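PDB 4LMG: iron-regulated transcriptional activator AFT2 from Saccharomyces cerevisiae, which activates the iron regulon when iron is scarce by recognising the CACCC core of iron-responsive promoter elements, and loses DNA binding when iron-sulfur cluster binding drives dimerization. Local coordinates for residues W24-F29 with K113-N118. Sequence-based numbering, arbitrary orientation.
Sequences WLQKIF and KKFKEN
Phe-115 of helix 110-121 pushes its ring against Gln-26 and Lys-27 of helix 21-29, and it is the only side chain of 113-118 to touch 24-29. The dense part lies at Gln-26, where CB sits 3.6 Å from Phe-115 CE1. Farther out, the two side chains run past each other in opposite directions, bringing Gln-26 OE1 within 3.5 Å of Phe-115 CD1. The amide plane is turned 69° from the ring, and OE1 approaches obliquely. Lys-27 comes from another quarter: its CG lies at the ring edge, close to the ring plane, 3.9 Å from both CE1 and CZ of Phe-115. Phe-115 reaches across because its CG stands anti to the backbone N (chi1 160°), which carries the ring over to the neighbouring helix. No hydrogen bond or salt bridge spans the two segments, so the touch is one of van der Waals packing. Tyr-30 and Phe-131 add edge-to-face ring contacts that enclose Phe-115 further. The packing thins along Lys-27, whose chain bends at chi3 (56°) and leads its ammonium away toward a weak, long ion pair with Asp-124. The two backbones stay apart, with the CA atoms of Gln-26 and Phe-115, the closest pair between the segments, 7.9 Å from each other, so the ring spans the gap. Helix 21-29 also rests Leu-25 and Gln-26 on Ile-36 of strand 36-42. The arrangement thus packs helix 110-121, which follows the last strand of the sheet, against helix 21-29, which lies on the sheet of this WRKY-GCM1-fold DNA-binding domain.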
loop_
_atom_site.group_PDB
_atom_site.type_symbol
_atom_site.label_atom_id
_atom_site.label_comp_id
_atom_site.label_asym_id
_atom_site.label_seq_id
_atom_site.Cartn_x
_atom_site.Cartn_y
_atom_site.Cartn_z
ATOM N N TRP A 24 20.250 -4.813 -4.758
ATOM C CA TRP A 24 21.156 -5.815 -5.300
ATOM C C TRP A 24 20.582 -6.407 -6.580
ATOM O O TRP A 24 21.286 -6.559 -7.578
ATOM C CB TRP A 24 21.416 -6.915 -4.269
ATOM C CG TRP A 24 22.315 -8.001 -4.769
ATOM C CD1 TRP A 24 23.657 -7.914 -5.000
ATOM C CD2 TRP A 24 21.938 -9.343 -5.096
ATOM N NE1 TRP A 24 24.139 -9.118 -5.452
ATOM C CE2 TRP A 24 23.103 -10.012 -5.519
ATOM C CE3 TRP A 24 20.727 -10.044 -5.071
ATOM C CZ2 TRP A 24 23.094 -11.348 -5.915
ATOM C CZ3 TRP A 24 20.721 -11.369 -5.463
ATOM C CH2 TRP A 24 21.896 -12.007 -5.881
ATOM N N LEU A 25 19.294 -6.726 -6.551
ATOM C CA LEU A 25 18.625 -7.297 -7.713
ATOM C C LEU A 25 18.588 -6.325 -8.891
ATOM O O LEU A 25 18.657 -6.741 -10.046
ATOM C CB LEU A 25 17.213 -7.757 -7.342
ATOM C CG LEU A 25 17.166 -9.031 -6.497
ATOM C CD1 LEU A 25 15.748 -9.344 -6.053
ATOM C CD2 LEU A 25 17.756 -10.192 -7.285
ATOM N N GLN A 26 18.482 -5.032 -8.595
ATOM C CA GLN A 26 18.458 -4.012 -9.639
ATOM C C GLN A 26 19.783 -3.963 -10.393
ATOM O O GLN A 26 19.806 -3.809 -11.611
ATOM C CB GLN A 26 18.135 -2.634 -9.054
ATOM C CG GLN A 26 16.694 -2.466 -8.607
ATOM C CD GLN A 26 16.455 -1.143 -7.908
ATOM O OE1 GLN A 26 17.190 -0.770 -6.994
ATOM N NE2 GLN A 26 15.432 -0.421 -8.344
ATOM N N LYS A 27 20.885 -4.090 -9.662
ATOM C CA LYS A 27 22.201 -4.107 -10.280
ATOM C C LYS A 27 22.301 -5.235 -11.295
ATOM O O LYS A 27 22.975 -5.103 -12.314
ATOM C CB LYS A 27 23.297 -4.258 -9.225
ATOM C CG LYS A 27 23.516 -3.020 -8.370
ATOM C CD LYS A 27 24.608 -3.255 -7.337
ATOM C CE LYS A 27 25.900 -3.702 -7.996
ATOM N NZ LYS A 27 26.972 -3.955 -6.996
ATOM N N ILE A 28 21.616 -6.338 -11.017
ATOM C CA ILE A 28 21.698 -7.522 -11.863
ATOM C C ILE A 28 20.702 -7.495 -13.018
ATOM O O ILE A 28 21.034 -7.871 -14.143
ATOM C CB ILE A 28 21.462 -8.811 -11.050
ATOM C CG1 ILE A 28 22.516 -8.951 -9.952
ATOM C CG2 ILE A 28 21.480 -10.025 -11.962
ATOM C CD1 ILE A 28 22.328 -10.173 -9.089
ATOM N N PHE A 29 19.482 -7.048 -12.746
ATOM C CA PHE A 29 18.421 -7.162 -13.741
ATOM C C PHE A 29 18.207 -5.934 -14.624
ATOM O O PHE A 29 17.737 -6.057 -15.755
ATOM C CB PHE A 29 17.121 -7.631 -13.089
ATOM C CG PHE A 29 17.121 -9.093 -12.767
ATOM C CD1 PHE A 29 16.727 -10.021 -13.719
ATOM C CD2 PHE A 29 17.557 -9.545 -11.533
ATOM C CE1 PHE A 29 16.744 -11.374 -13.433
ATOM C CE2 PHE A 29 17.578 -10.898 -11.244
ATOM C CZ PHE A 29 17.168 -11.811 -12.196
ATOM N N LYS A 113 16.741 6.464 -12.035
ATOM C CA LYS A 113 17.493 7.649 -11.650
ATOM C C LYS A 113 17.796 7.626 -10.158
ATOM O O LYS A 113 18.907 7.950 -9.736
ATOM C CB LYS A 113 16.732 8.917 -12.036
ATOM C CG LYS A 113 16.545 9.073 -13.539
ATOM C CD LYS A 113 15.720 10.305 -13.874
ATOM C CE LYS A 113 15.512 10.433 -15.374
ATOM N NZ LYS A 113 16.802 10.589 -16.102
ATOM N N LYS A 114 16.808 7.231 -9.362
ATOM C CA LYS A 114 17.008 7.085 -7.927
ATOM C C LYS A 114 17.986 5.949 -7.644
ATOM O O LYS A 114 18.806 6.038 -6.731
ATOM C CB LYS A 114 15.677 6.834 -7.215
ATOM C CG LYS A 114 14.781 8.060 -7.138
ATOM C CD LYS A 114 13.494 7.764 -6.387
ATOM C CE LYS A 114 12.684 9.036 -6.173
ATOM N NZ LYS A 114 11.389 8.766 -5.490
ATOM N N PHE A 115 17.890 4.882 -8.431
ATOM C CA PHE A 115 18.819 3.760 -8.323
ATOM C C PHE A 115 20.239 4.229 -8.604
ATOM O O PHE A 115 21.179 3.867 -7.897
ATOM C CB PHE A 115 18.426 2.652 -9.303
ATOM C CG PHE A 115 19.535 1.683 -9.610
ATOM C CD1 PHE A 115 19.841 0.655 -8.733
ATOM C CD2 PHE A 115 20.263 1.791 -10.785
ATOM C CE1 PHE A 115 20.857 -0.244 -9.017
ATOM C CE2 PHE A 115 21.279 0.897 -11.075
ATOM C CZ PHE A 115 21.577 -0.123 -10.189
ATOM N N LYS A 116 20.381 5.048 -9.641
ATOM C CA LYS A 116 21.679 5.563 -10.050
ATOM C C LYS A 116 22.269 6.476 -8.980
ATOM O O LYS A 116 23.465 6.423 -8.697
ATOM C CB LYS A 116 21.552 6.319 -11.374
ATOM C CG LYS A 116 22.874 6.572 -12.069
ATOM C CD LYS A 116 23.510 5.272 -12.523
ATOM C CE LYS A 116 24.860 5.526 -13.171
ATOM N NZ LYS A 116 24.771 6.561 -14.239
ATOM N N GLU A 117 21.424 7.314 -8.385
ATOM C CA GLU A 117 21.868 8.231 -7.339
ATOM C C GLU A 117 22.269 7.476 -6.072
ATOM O O GLU A 117 23.163 7.900 -5.339
ATOM C CB GLU A 117 20.776 9.256 -7.024
ATOM C CG GLU A 117 21.108 10.201 -5.873
ATOM C CD GLU A 117 22.160 11.239 -6.236
ATOM O OE1 GLU A 117 22.769 11.129 -7.319
ATOM O OE2 GLU A 117 22.374 12.174 -5.434
ATOM N N ASN A 118 21.601 6.357 -5.817
ATOM C CA ASN A 118 21.926 5.529 -4.662
ATOM C C ASN A 118 23.329 4.934 -4.780
ATOM O O ASN A 118 24.072 4.868 -3.800
ATOM C CB ASN A 118 20.881 4.428 -4.479
ATOM C CG ASN A 118 21.199 3.511 -3.316
ATOM O OD1 ASN A 118 21.544 2.344 -3.507
ATOM N ND2 ASN A 118 21.091 4.037 -2.100
#